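Local coordinates for StAR-related lipid transfer protein 13 (Homo sapiens, PDB 2PSO), which acts as a GTPase-activating protein for RhoA and perhaps for Cdc42, and is represented here by its START domain, a lipid-binding module, at residues T61-K66 / L213-V218; N72-W77 / V172-Q177; S88-R93 / S188-I193; T118-Y123 / L156-E161; R134-L139 / C194-K199. All coordinates share one frame; numbering follows the deposited sequence.

Contact 1: residues T61-K66 / L213-V218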
# COMPACT_ATOMS: atom_id res chain seq x y z
N THR A 61 -10.88 2.55 9.45
CA THR A 61 -9.86 3.04 8.53
C THR A 61 -10.42 4.13 7.65
O THR A 61 -11.61 4.15 7.38
CB THR A 61 -9.39 1.93 7.61
OG1 THR A 61 -10.52 1.12 7.28
CG2 THR A 61 -8.40 1.05 8.31
N ASP A 62 -9.55 5.03 7.19
CA ASP A 62 -9.90 5.99 6.16
C ASP A 62 -9.36 5.56 4.79
O ASP A 62 -8.15 5.56 4.58
CB ASP A 62 -9.34 7.36 6.52
CG ASP A 62 -10.22 8.09 7.54
OD1 ASP A 62 -11.02 7.44 8.28
OD2 ASP A 62 -10.11 9.33 7.61
N LEU A 63 -10.25 5.21 3.87
CA LEU A 63 -9.89 4.92 2.47
C LEU A 63 -10.28 6.04 1.48
O LEU A 63 -11.23 6.80 1.72
CB LEU A 63 -10.61 3.65 2.06
CG LEU A 63 -10.12 2.94 0.82
CD1 LEU A 63 -8.63 2.88 0.88
CD2 LEU A 63 -10.75 1.55 0.81
N ALA A 64 -9.55 6.13 0.36
CA ALA A 64 -9.84 7.09 -0.72
C ALA A 64 -9.07 6.72 -1.99
O ALA A 64 -8.09 5.99 -1.92
CB ALA A 64 -9.49 8.50 -0.31
N PHE A 65 -9.53 7.20 -3.16
CA PHE A 65 -8.74 6.98 -4.37
C PHE A 65 -8.61 8.19 -5.27
O PHE A 65 -9.12 9.27 -4.99
CB PHE A 65 -9.18 5.76 -5.17
CG PHE A 65 -10.58 5.83 -5.66
CD1 PHE A 65 -10.88 6.40 -6.90
CD2 PHE A 65 -11.61 5.26 -4.93
CE1 PHE A 65 -12.16 6.44 -7.38
CE2 PHE A 65 -12.92 5.30 -5.42
CZ PHE A 65 -13.19 5.90 -6.63
N LYS A 66 -7.92 7.99 -6.37
CA LYS A 66 -7.59 9.10 -7.22
C LYS A 66 -7.25 8.54 -8.60
O LYS A 66 -6.53 7.53 -8.71
CB LYS A 66 -6.41 9.87 -6.62
CG LYS A 66 -6.05 11.13 -7.38
CD LYS A 66 -4.66 11.62 -7.10
CE LYS A 66 -4.66 12.78 -6.11
NZ LYS A 66 -3.52 13.71 -6.41
N LEU A 213 -8.17 -4.15 0.49
CA LEU A 213 -6.97 -4.85 0.82
C LEU A 213 -5.94 -3.87 1.46
O LEU A 213 -5.32 -4.19 2.49
CB LEU A 213 -6.40 -5.54 -0.41
CG LEU A 213 -7.14 -6.75 -0.98
CD1 LEU A 213 -6.20 -7.57 -1.87
CD2 LEU A 213 -7.66 -7.63 0.12
N CYS A 214 -5.79 -2.69 0.86
CA CYS A 214 -4.98 -1.63 1.47
C CYS A 214 -5.43 -1.24 2.89
O CYS A 214 -4.60 -1.06 3.78
CB CYS A 214 -4.95 -0.37 0.61
SG CYS A 214 -4.26 -0.64 -1.02
N ALA A 215 -6.73 -1.08 3.11
CA ALA A 215 -7.18 -0.55 4.39
C ALA A 215 -6.94 -1.61 5.47
O ALA A 215 -6.79 -1.30 6.66
CB ALA A 215 -8.64 -0.14 4.34
N ALA A 216 -6.90 -2.86 5.03
CA ALA A 216 -6.75 -3.97 5.96
C ALA A 216 -5.28 -4.20 6.28
O ALA A 216 -4.95 -4.81 7.29
CB ALA A 216 -7.41 -5.24 5.41
N GLU A 217 -4.39 -3.72 5.41
CA GLU A 217 -2.96 -3.88 5.66
C GLU A 217 -2.61 -2.93 6.78
O GLU A 217 -1.94 -3.27 7.77
CB GLU A 217 -2.13 -3.53 4.42
CG GLU A 217 -0.67 -3.85 4.58
CD GLU A 217 0.22 -3.18 3.54
OE1 GLU A 217 0.81 -3.91 2.69
OE2 GLU A 217 0.34 -1.93 3.57
N VAL A 218 -3.15 -1.74 6.62
CA VAL A 218 -2.92 -0.66 7.53
C VAL A 218 -3.64 -0.88 8.86
O VAL A 218 -3.29 -0.30 9.87
CB VAL A 218 -3.29 0.64 6.83
CG1 VAL A 218 -4.60 1.18 7.31
CG2 VAL A 218 -2.16 1.63 6.98

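Contact 2: residues N72-W77 / V172-Q177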
# COMPACT_ATOMS: atom_id res chain seq x y z
N ASN A 72 -3.43 5.35 -17.65
CA ASN A 72 -3.43 4.04 -17.02
C ASN A 72 -4.66 3.95 -16.13
O ASN A 72 -4.88 4.83 -15.29
CB ASN A 72 -2.15 3.84 -16.21
CG ASN A 72 -1.88 2.38 -15.86
OD1 ASN A 72 -2.79 1.57 -15.64
ND2 ASN A 72 -0.60 2.03 -15.78
N PRO A 73 -5.48 2.89 -16.33
CA PRO A 73 -6.72 2.65 -15.57
C PRO A 73 -6.50 2.47 -14.06
O PRO A 73 -7.40 2.77 -13.27
CB PRO A 73 -7.26 1.35 -16.18
CG PRO A 73 -6.07 0.70 -16.85
CD PRO A 73 -5.26 1.85 -17.35
N LEU A 74 -5.32 1.99 -13.66
CA LEU A 74 -5.04 1.71 -12.24
C LEU A 74 -5.14 2.94 -11.36
O LEU A 74 -4.60 4.00 -11.68
CB LEU A 74 -3.67 1.05 -12.06
CG LEU A 74 -3.67 -0.46 -12.34
CD1 LEU A 74 -2.26 -0.95 -12.61
CD2 LEU A 74 -4.35 -1.27 -11.23
N LYS A 75 -5.86 2.78 -10.26
CA LYS A 75 -6.06 3.88 -9.33
C LYS A 75 -4.92 4.02 -8.33
O LYS A 75 -4.17 3.07 -8.05
CB LYS A 75 -7.41 3.73 -8.63
CG LYS A 75 -8.59 4.08 -9.52
CD LYS A 75 -9.89 3.47 -8.99
CE LYS A 75 -10.96 3.40 -10.09
NZ LYS A 75 -12.31 3.13 -9.53
N LEU A 76 -4.77 5.22 -7.80
CA LEU A 76 -3.84 5.46 -6.73
C LEU A 76 -4.67 5.43 -5.47
O LEU A 76 -5.59 6.22 -5.33
CB LEU A 76 -3.25 6.85 -6.88
CG LEU A 76 -2.14 7.25 -5.91
CD1 LEU A 76 -0.94 6.35 -6.14
CD2 LEU A 76 -1.76 8.72 -6.13
N TRP A 77 -4.35 4.55 -4.54
CA TRP A 77 -5.11 4.49 -3.29
C TRP A 77 -4.42 5.11 -2.09
O TRP A 77 -3.21 5.30 -2.10
CB TRP A 77 -5.43 3.07 -2.94
CG TRP A 77 -6.28 2.41 -3.93
CD1 TRP A 77 -5.87 1.72 -5.04
CD2 TRP A 77 -7.70 2.34 -3.92
NE1 TRP A 77 -6.96 1.21 -5.69
CE2 TRP A 77 -8.09 1.58 -5.02
CE3 TRP A 77 -8.68 2.85 -3.06
CZ2 TRP A 77 -9.42 1.32 -5.31
CZ3 TRP A 77 -10.01 2.59 -3.34
CH2 TRP A 77 -10.37 1.83 -4.45
N VAL A 172 4.16 -4.98 -9.76
CA VAL A 172 4.85 -3.75 -10.10
C VAL A 172 4.36 -2.68 -9.12
O VAL A 172 3.29 -2.07 -9.31
CB VAL A 172 4.58 -3.30 -11.56
CG1 VAL A 172 5.28 -1.97 -11.86
CG2 VAL A 172 5.04 -4.36 -12.57
N VAL A 173 5.13 -2.48 -8.06
CA VAL A 173 4.85 -1.40 -7.15
C VAL A 173 5.22 -0.15 -7.94
O VAL A 173 6.39 0.14 -8.13
CB VAL A 173 5.67 -1.56 -5.84
CG1 VAL A 173 5.64 -0.30 -4.98
CG2 VAL A 173 5.15 -2.73 -5.04
N MET A 174 4.21 0.56 -8.44
CA MET A 174 4.43 1.76 -9.25
C MET A 174 4.65 2.92 -8.30
O MET A 174 5.57 3.73 -8.47
CB MET A 174 3.23 2.03 -10.16
CG MET A 174 2.79 0.84 -11.02
SD MET A 174 1.22 1.07 -11.94
CE MET A 174 1.38 2.77 -12.49
N ASP A 175 3.77 2.98 -7.30
CA ASP A 175 3.90 3.89 -6.17
C ASP A 175 3.65 3.12 -4.90
O ASP A 175 2.78 2.25 -4.84
CB ASP A 175 2.87 5.01 -6.26
CG ASP A 175 3.38 6.22 -6.96
OD1 ASP A 175 4.34 6.10 -7.75
OD2 ASP A 175 2.83 7.32 -6.72
N SER A 176 4.43 3.44 -3.87
CA SER A 176 4.16 2.96 -2.53
C SER A 176 4.89 3.86 -1.59
O SER A 176 6.13 3.98 -1.65
CB SER A 176 4.67 1.56 -2.31
OG SER A 176 4.28 1.10 -1.02
N GLN A 177 4.14 4.51 -0.71
CA GLN A 177 4.81 5.32 0.25
C GLN A 177 4.10 5.35 1.57
O GLN A 177 2.91 5.63 1.63
CB GLN A 177 5.14 6.72 -0.29
CG GLN A 177 3.98 7.52 -0.83
CD GLN A 177 3.97 7.65 -2.36
OE1 GLN A 177 4.81 7.08 -3.07
NE2 GLN A 177 3.01 8.41 -2.87

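Contact 3: residues S88-R93 / S188-I193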
# COMPACT_ATOMS: atom_id res chain seq x y z
N SER A 88 8.80 6.51 14.59
CA SER A 88 9.95 5.65 14.26
C SER A 88 9.75 4.18 14.66
O SER A 88 10.25 3.29 13.98
CB SER A 88 11.23 6.20 14.88
OG SER A 88 11.27 5.86 16.25
N VAL A 89 9.05 3.91 15.74
CA VAL A 89 8.64 2.53 16.05
C VAL A 89 7.77 1.93 14.96
O VAL A 89 8.15 0.95 14.35
CB VAL A 89 7.87 2.44 17.39
CG1 VAL A 89 7.40 1.02 17.63
CG2 VAL A 89 8.76 2.95 18.53
N VAL A 90 6.62 2.55 14.69
CA VAL A 90 5.76 2.15 13.56
C VAL A 90 6.52 1.91 12.25
O VAL A 90 6.17 1.01 11.46
CB VAL A 90 4.69 3.21 13.27
CG1 VAL A 90 3.67 2.68 12.28
CG2 VAL A 90 4.01 3.63 14.58
N LEU A 91 7.55 2.73 12.02
CA LEU A 91 8.36 2.62 10.84
C LEU A 91 9.15 1.32 10.86
O LEU A 91 9.23 0.62 9.86
CB LEU A 91 9.27 3.85 10.74
CG LEU A 91 10.35 4.03 9.64
CD1 LEU A 91 11.49 3.17 10.01
CD2 LEU A 91 9.91 3.75 8.22
N ASN A 92 9.71 0.97 12.01
CA ASN A 92 10.47 -0.24 12.11
C ASN A 92 9.48 -1.39 11.96
O ASN A 92 9.81 -2.45 11.41
CB ASN A 92 11.18 -0.34 13.45
CG ASN A 92 11.94 -1.65 13.60
OD1 ASN A 92 12.99 -1.83 12.97
ND2 ASN A 92 11.38 -2.61 14.39
N ARG A 93 8.26 -1.17 12.42
CA ARG A 93 7.29 -2.23 12.34
C ARG A 93 7.00 -2.53 10.89
O ARG A 93 6.78 -3.71 10.54
CB ARG A 93 5.99 -1.88 13.07
CG ARG A 93 4.94 -2.98 13.00
CD ARG A 93 5.46 -4.36 13.47
NE ARG A 93 5.99 -4.37 14.82
CZ ARG A 93 5.26 -4.18 15.91
NH1 ARG A 93 5.82 -4.18 17.10
NH2 ARG A 93 3.96 -3.95 15.83
N SER A 188 0.69 7.54 16.48
CA SER A 188 0.95 7.98 15.12
C SER A 188 -0.25 7.84 14.22
O SER A 188 -1.07 6.92 14.40
CB SER A 188 2.08 7.16 14.53
OG SER A 188 3.23 7.29 15.32
N ARG A 189 -0.32 8.74 13.25
CA ARG A 189 -1.21 8.58 12.11
C ARG A 189 -0.38 7.88 11.03
O ARG A 189 0.63 8.40 10.58
CB ARG A 189 -1.69 9.97 11.65
CG ARG A 189 -2.52 10.02 10.36
CD ARG A 189 -3.95 10.53 10.57
NE ARG A 189 -4.89 9.47 10.97
CZ ARG A 189 -5.93 9.06 10.24
NH1 ARG A 189 -6.74 8.10 10.70
NH2 ARG A 189 -6.18 9.62 9.05
N LEU A 190 -0.78 6.67 10.64
CA LEU A 190 -0.10 5.97 9.57
C LEU A 190 -0.85 6.11 8.25
O LEU A 190 -2.03 5.82 8.19
CB LEU A 190 0.01 4.49 9.92
CG LEU A 190 0.51 3.52 8.83
CD1 LEU A 190 1.83 3.90 8.32
CD2 LEU A 190 0.57 2.13 9.40
N THR A 191 -0.18 6.54 7.20
CA THR A 191 -0.86 6.66 5.91
C THR A 191 -0.08 5.96 4.81
O THR A 191 1.08 6.30 4.54
CB THR A 191 -1.05 8.12 5.52
OG1 THR A 191 -1.99 8.72 6.41
CG2 THR A 191 -1.57 8.24 4.09
N HIS A 192 -0.71 4.98 4.17
CA HIS A 192 -0.12 4.35 3.01
C HIS A 192 -0.78 4.76 1.66
O HIS A 192 -1.90 4.33 1.34
CB HIS A 192 -0.17 2.84 3.17
CG HIS A 192 0.62 2.11 2.14
ND1 HIS A 192 0.34 0.81 1.77
CD2 HIS A 192 1.69 2.49 1.41
CE1 HIS A 192 1.20 0.43 0.84
NE2 HIS A 192 2.04 1.43 0.61
N ILE A 193 -0.08 5.58 0.88
CA ILE A 193 -0.49 5.83 -0.49
C ILE A 193 0.20 4.92 -1.50
O ILE A 193 1.38 5.09 -1.75
CB ILE A 193 -0.14 7.26 -0.93
CG1 ILE A 193 -0.83 8.28 -0.03
CG2 ILE A 193 -0.55 7.47 -2.41
CD1 ILE A 193 -0.15 9.62 -0.03

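Contact 4: residues T118-Y123 / L156-E161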
# COMPACT_ATOMS: atom_id res chain seq x y z
N THR A 118 18.91 3.13 2.07
CA THR A 118 18.25 2.65 0.88
C THR A 118 18.75 1.26 0.53
O THR A 118 19.95 0.96 0.72
CB THR A 118 18.42 3.59 -0.36
OG1 THR A 118 19.58 3.22 -1.09
CG2 THR A 118 18.55 5.05 0.02
N GLU A 119 17.85 0.42 0.02
CA GLU A 119 18.15 -0.98 -0.23
C GLU A 119 17.25 -1.61 -1.30
O GLU A 119 16.21 -1.06 -1.70
CB GLU A 119 18.05 -1.77 1.07
CG GLU A 119 16.74 -2.46 1.34
CD GLU A 119 16.64 -2.95 2.79
OE1 GLU A 119 17.54 -2.61 3.59
OE2 GLU A 119 15.65 -3.65 3.14
N ILE A 120 17.67 -2.78 -1.77
CA ILE A 120 16.83 -3.58 -2.63
C ILE A 120 16.26 -4.79 -1.87
O ILE A 120 16.98 -5.69 -1.40
CB ILE A 120 17.59 -4.02 -3.85
CG1 ILE A 120 17.96 -2.80 -4.65
CG2 ILE A 120 16.75 -4.94 -4.70
CD1 ILE A 120 18.45 -3.16 -5.96
N TYR A 121 14.96 -4.81 -1.73
CA TYR A 121 14.35 -5.77 -0.83
C TYR A 121 13.51 -6.69 -1.68
O TYR A 121 12.93 -6.26 -2.66
CB TYR A 121 13.49 -5.03 0.18
CG TYR A 121 13.15 -5.81 1.40
CD1 TYR A 121 14.14 -6.25 2.26
CD2 TYR A 121 11.83 -6.12 1.71
CE1 TYR A 121 13.84 -6.96 3.39
CE2 TYR A 121 11.51 -6.83 2.86
CZ TYR A 121 12.52 -7.25 3.69
OH TYR A 121 12.23 -7.98 4.82
N GLN A 122 13.42 -7.95 -1.30
CA GLN A 122 12.63 -8.87 -2.10
C GLN A 122 11.80 -9.75 -1.21
O GLN A 122 12.32 -10.40 -0.33
CB GLN A 122 13.56 -9.73 -2.96
CG GLN A 122 13.00 -11.06 -3.38
CD GLN A 122 14.07 -12.14 -3.34
OE1 GLN A 122 14.13 -12.92 -2.40
NE2 GLN A 122 14.92 -12.17 -4.34
N TYR A 123 10.49 -9.75 -1.43
CA TYR A 123 9.61 -10.62 -0.67
C TYR A 123 8.58 -11.30 -1.55
O TYR A 123 8.41 -10.94 -2.70
CB TYR A 123 8.88 -9.86 0.42
CG TYR A 123 8.08 -8.62 -0.02
CD1 TYR A 123 6.70 -8.69 -0.26
CD2 TYR A 123 8.71 -7.38 -0.15
CE1 TYR A 123 5.98 -7.56 -0.63
CE2 TYR A 123 8.00 -6.26 -0.53
CZ TYR A 123 6.64 -6.35 -0.76
OH TYR A 123 5.95 -5.19 -1.12
N LEU A 156 9.52 1.20 -4.88
CA LEU A 156 9.10 1.05 -6.28
C LEU A 156 9.79 -0.18 -6.78
O LEU A 156 10.87 -0.48 -6.34
CB LEU A 156 9.50 2.26 -7.11
CG LEU A 156 10.92 2.78 -6.88
CD1 LEU A 156 11.81 2.47 -8.08
CD2 LEU A 156 10.90 4.25 -6.60
N SER A 157 9.13 -0.91 -7.67
CA SER A 157 9.60 -2.21 -8.11
C SER A 157 10.78 -2.03 -9.02
O SER A 157 10.86 -1.04 -9.75
CB SER A 157 8.48 -2.99 -8.84
OG SER A 157 7.57 -3.63 -7.93
N VAL A 158 11.73 -2.96 -8.95
CA VAL A 158 12.86 -2.97 -9.86
C VAL A 158 13.15 -4.41 -10.22
O VAL A 158 12.45 -5.31 -9.75
CB VAL A 158 14.13 -2.37 -9.22
CG1 VAL A 158 13.92 -0.91 -8.84
CG2 VAL A 158 14.52 -3.17 -8.00
N GLU A 159 14.17 -4.63 -11.03
CA GLU A 159 14.69 -5.97 -11.25
C GLU A 159 16.09 -6.08 -10.68
O GLU A 159 16.88 -5.13 -10.74
CB GLU A 159 14.79 -6.25 -12.74
CG GLU A 159 13.48 -6.59 -13.37
CD GLU A 159 13.61 -6.60 -14.86
OE1 GLU A 159 12.58 -6.48 -15.56
OE2 GLU A 159 14.77 -6.71 -15.32
N HIS A 160 16.43 -7.24 -10.14
CA HIS A 160 17.81 -7.44 -9.71
C HIS A 160 18.37 -8.69 -10.32
O HIS A 160 17.67 -9.68 -10.41
CB HIS A 160 17.96 -7.49 -8.18
CG HIS A 160 19.34 -7.11 -7.72
ND1 HIS A 160 20.35 -8.03 -7.55
CD2 HIS A 160 19.89 -5.89 -7.49
CE1 HIS A 160 21.46 -7.39 -7.21
NE2 HIS A 160 21.21 -6.10 -7.15
N GLU A 161 19.63 -8.64 -10.71
CA GLU A 161 20.30 -9.81 -11.28
C GLU A 161 20.32 -11.03 -10.34
O GLU A 161 20.68 -12.11 -10.76
CB GLU A 161 21.73 -9.45 -11.73

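Contact 5: residues R134-L139 / C194-K199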
# COMPACT_ATOMS: atom_id res chain seq x y z
N ARG A 134 1.96 -13.48 -5.29
CA ARG A 134 2.39 -12.18 -5.76
C ARG A 134 3.83 -11.94 -5.27
O ARG A 134 4.12 -12.07 -4.08
CB ARG A 134 1.43 -11.10 -5.26
N ASP A 135 4.74 -11.63 -6.19
CA ASP A 135 6.17 -11.48 -5.85
C ASP A 135 6.73 -10.08 -6.06
O ASP A 135 6.30 -9.35 -6.96
CB ASP A 135 7.00 -12.49 -6.62
CG ASP A 135 6.47 -13.89 -6.49
OD1 ASP A 135 5.75 -14.16 -5.50
OD2 ASP A 135 6.77 -14.72 -7.38
N PHE A 136 7.70 -9.71 -5.22
CA PHE A 136 8.13 -8.32 -5.15
C PHE A 136 9.63 -8.16 -5.06
O PHE A 136 10.31 -8.93 -4.39
CB PHE A 136 7.49 -7.60 -3.97
CG PHE A 136 6.00 -7.46 -4.08
CD1 PHE A 136 5.17 -8.56 -3.94
CD2 PHE A 136 5.43 -6.23 -4.33
CE1 PHE A 136 3.80 -8.45 -4.04
CE2 PHE A 136 4.05 -6.11 -4.42
CZ PHE A 136 3.24 -7.21 -4.28
N VAL A 137 10.14 -7.15 -5.73
CA VAL A 137 11.54 -6.82 -5.70
C VAL A 137 11.53 -5.34 -5.84
O VAL A 137 11.09 -4.80 -6.84
CB VAL A 137 12.32 -7.41 -6.88
CG1 VAL A 137 13.77 -6.94 -6.85
CG2 VAL A 137 12.21 -8.94 -6.88
N VAL A 138 12.05 -4.66 -4.84
CA VAL A 138 11.74 -3.28 -4.68
C VAL A 138 12.97 -2.48 -4.25
O VAL A 138 13.82 -3.00 -3.54
CB VAL A 138 10.60 -3.21 -3.69
CG1 VAL A 138 10.81 -2.13 -2.66
CG2 VAL A 138 9.32 -3.03 -4.44
N LEU A 139 13.10 -1.25 -4.74
CA LEU A 139 14.01 -0.28 -4.18
C LEU A 139 13.27 0.44 -3.01
O LEU A 139 12.23 1.05 -3.24
CB LEU A 139 14.35 0.70 -5.29
CG LEU A 139 15.26 1.91 -5.06
CD1 LEU A 139 16.67 1.47 -4.80
CD2 LEU A 139 15.23 2.85 -6.27
N CYS A 194 -0.52 4.00 -2.11
CA CYS A 194 0.10 3.19 -3.14
C CYS A 194 -0.73 2.87 -4.40
O CYS A 194 -1.92 3.18 -4.49
CB CYS A 194 0.57 1.89 -2.54
SG CYS A 194 -0.81 0.81 -2.34
N ARG A 195 -0.07 2.20 -5.34
CA ARG A 195 -0.57 1.95 -6.67
C ARG A 195 0.24 0.78 -7.18
O ARG A 195 1.38 0.93 -7.63
CB ARG A 195 -0.29 3.16 -7.57
CG ARG A 195 -0.92 3.09 -8.97
CD ARG A 195 -0.58 4.30 -9.87
NE ARG A 195 -1.53 4.41 -10.97
CZ ARG A 195 -1.43 5.21 -12.04
NH1 ARG A 195 -0.39 6.02 -12.21
NH2 ARG A 195 -2.40 5.21 -12.94
N ILE A 196 -0.33 -0.41 -7.09
CA ILE A 196 0.37 -1.61 -7.50
C ILE A 196 -0.32 -2.21 -8.72
O ILE A 196 -1.55 -2.11 -8.86
CB ILE A 196 0.41 -2.62 -6.36
CG1 ILE A 196 0.77 -1.91 -5.06
CG2 ILE A 196 1.41 -3.73 -6.65
CD1 ILE A 196 0.92 -2.82 -3.86
N ASP A 197 0.46 -2.82 -9.60
CA ASP A 197 -0.04 -3.56 -10.73
C ASP A 197 0.30 -5.03 -10.51
O ASP A 197 1.34 -5.51 -10.97
CB ASP A 197 0.63 -3.03 -12.00
CG ASP A 197 0.16 -3.73 -13.29
OD1 ASP A 197 -0.47 -4.80 -13.21
OD2 ASP A 197 0.45 -3.20 -14.39
N LEU A 198 -0.57 -5.76 -9.80
CA LEU A 198 -0.47 -7.22 -9.76
C LEU A 198 -0.81 -7.59 -11.18
O LEU A 198 -1.73 -7.01 -11.76
CB LEU A 198 -1.49 -7.85 -8.82
CG LEU A 198 -1.83 -7.33 -7.42
CD1 LEU A 198 -0.58 -6.96 -6.59
CD2 LEU A 198 -2.83 -6.17 -7.47
N LYS A 199 -0.11 -8.55 -11.76
CA LYS A 199 -0.33 -8.81 -13.18
C LYS A 199 -1.34 -9.93 -13.50
O LYS A 199 -0.96 -11.10 -13.63
CB LYS A 199 1.00 -9.00 -13.90
CG LYS A 199 1.83 -7.73 -13.95
CD LYS A 199 2.77 -7.71 -15.14
CE LYS A 199 3.35 -6.32 -15.35
NZ LYS A 199 4.37 -6.29 -16.45

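Contact 1: residues T61-K66 / L213-V218
Thr61 and Leu63 meet Ala215 and Val218 where the chain entering strand 62-66 of the START helix-grip fold runs up against the C-terminal helix, 209-223, which the curved sheet wraps around. The backbones come closest at Thr61 and Ala215, whose CA atoms lie 6.1 Å apart, a spacing that the small alanine side chain permits. The apolar contacts spread out from there. The methyl CB of Ala215 lies 3.9 Å from Thr61 CB, and Leu63 CD2 approaches that same CB to 4.4 Å; the leucine does this with the end of its side chain, since CG lies anti to the backbone N (chi1 -164°). One turn further along the helix, Val218 passes Thr61 in the opposite direction, CG1 against CG2. Strand 76-83 backs the junction, with Val81 against both Thr61 and Val218 and Trp77 against Leu63.

No hydrogen bond links the two segments. The hydroxyl of Thr61 is spent locally: OG1 is hydrogen-bonded to Thr58 O and to Ser57 OG, both in the preceding loop, and it also rests 3.7 Å from Ala215 CB. The threonine's chi1 of 37° sets CG2 anti to the carbonyl carbon, and this methyl lies 3.3 Å from Ala215 O and 3.9 Å from Val218 CG1.

Contact 2: residues N72-W77 / V172-Q177
Met174 and Asp175, the paired residues of a classic beta bulge facing Arg195, meet Asn72, Leu74 and Leu76 on the approach to strand 76-83. These two segments are not direct neighbours in the sheet: strand 188-196 runs between them, and the contact is made over Arg195, against which the side chains of Asn72, Leu76 and Met174 all pack.

At one end Asn72 forms an Asx turn. Its OD1 accepts from Leu74 N at 3.2 Å, with the N-H pointing nearly straight at the oxygen (171°) although the donor sits above the carbonyl plane. With the oxygen so engaged, the amide presents ND2 to Met174, 3.9 Å from CE, the two side chains arriving from opposite directions. The methionine chain is bent at chi3 (41°), just before this methyl. One bond back, SD lies 4.1 Å from Leu74 CD1. Leu76 completes the set: its branch CD1 slants across Asp175, 3.9 Å from OD2 and 4.0 Å from CB.

Across the gap the chemistry is van der Waals contact at the surface, methionine methyl against amide, sulfur against leucine, leucine methyl against carboxylate, and no hydrogen bond joins the two segments. The polar fastening lies to the side, in the Asx turn and in the hydrogen bond from Arg195 NH2 to Leu74 O, which ties the loop to the middle strand.

Contact 3: residues S88-R93 / S188-I193
Val90 of helix 87-96 lays its two methyls against Ser188 and Leu190 of strand 188-196, and nothing else in the two segments touches. The tighter half is at the beginning of the strand. Val90 CG2 stands 3.8 Å from Ser188 OG and 4.0 Å from Ser188 CB. CG2, anti to the carbonyl carbon, is the branch on the serine; CG1, anti to the backbone N, goes to Leu190. The serine hydroxyl is no partner for the helix: OG gives its hydrogen bond to Ala85 O in the turn just before it, which leaves the valine a purely van der Waals neighbour. Ile180, on the adjacent strand, packs on both Val90 and Ser188; all three contact residues are buried.

The looser half is Val90 CG1 against Leu190 CD2, at 4.3 Å. Here the leucine has many other neighbours, resting on Val81 and Val83 of the next strand and on Val218 and Ile221 of helix 209-223. The helix's other flank is turned to solvent, with Ser88 and Val89 exposed. Arg93 makes a salt bridge with Glu97 and a cation-pi contact with Phe225.

A short helix packed on the concave face of the sheet, here through Val90, near the C-terminal helix, belongs to the helix-grip fold of START domains.

Contact 4: residues T118-Y123 / L156-E161
The imidazole of His160 is the flat group of this contact, and Ile120 meets it with the end of its side chain. CD1 of the isoleucine slants across to the ring carbon CD2, 3.4 Å away, while both ring nitrogens are occupied by partners outside the two segments. ND1 accepts from the backbone N of Glu162, and NE2 is hydrogen-bonded to Glu112 OE1 on the adjacent strand 109-115, whose Val111 also packs on the histidine. The ring is held at both nitrogens, which should restrict its rotation about CB-CG.

The isoleucine uses its two branches for two partners. CG1 lies anti to the carbonyl carbon (chi1 -64°) and carries CD1 to the histidine; the other branch, CG2, faces Val158 CG2 at a looser 4.4 Å. Val158 itself leans on Leu139 of strand 134-143, the strand that lies between 118-125 and 151-157 in the sheet. The chain leaving strand 151-157 thus passes across to strand 118-125 and sets Val158 and His160 on Ile120.

Since ND1 receives an N-H, the ring proton is probably on NE2, directed to the carboxylate of Glu112; the carbon CD2 then offers the aliphatic methyl a contact that costs no polar bond.

Contact 5: residues R134-L139 / C194-K199
Phe136 reaches across from strand 134-143 to Ile196 and Leu198, at the end of strand 188-196 and just past it. The phenylalanine and isoleucine side chains cross at about a right angle, with ring atom CE2 4.2 Å from Ile196 CG2. That methyl is the branch anti to the isoleucine's backbone N, and it meets the ring's far half together with Leu198, whose CD1 lies 4.5 Å from CZ.

Other groups surround the ring. Arg134 O lies at its edge and in its plane, and Tyr123, on the neighbouring strand 118-125, stacks with it. Phe136 also packs on Ala171 and Val173 of strand 169-182, which lies between the two strands in the sheet.

Phe210 of helix 209-223 also packs on Ile196 and Leu198. An aromatic ring and the methyls of isoleucine and leucine meet here without a hydrogen bond: an apolar join between two strands of the sheet on the side that faces the C-terminal helix, consistent with the apolar interior in which START domains hold lipid.

Contacts 1 and 3 are buried, contact 2 lies at the surface, and contacts 4 and 5 fall between. Strand 188-196 serves both contact 3 and contact 5, and it also runs between the two segments of contact 2, where Trp77 N pairs with Cys194 O. Contacts 1 and 3 join helices to the sheet with aliphatic side chains beside a threonine or serine whose hydroxyl bonds to a nearby loop, and they meet at Val218 and Leu190. Contacts 4 and 5, linked by Tyr121 N to Val138 O, each include one ring: a histidine held by polar bonds in contact 4, an apolar phenylalanine in contact 5. Amide, carboxylate and thioether enter in contact 2.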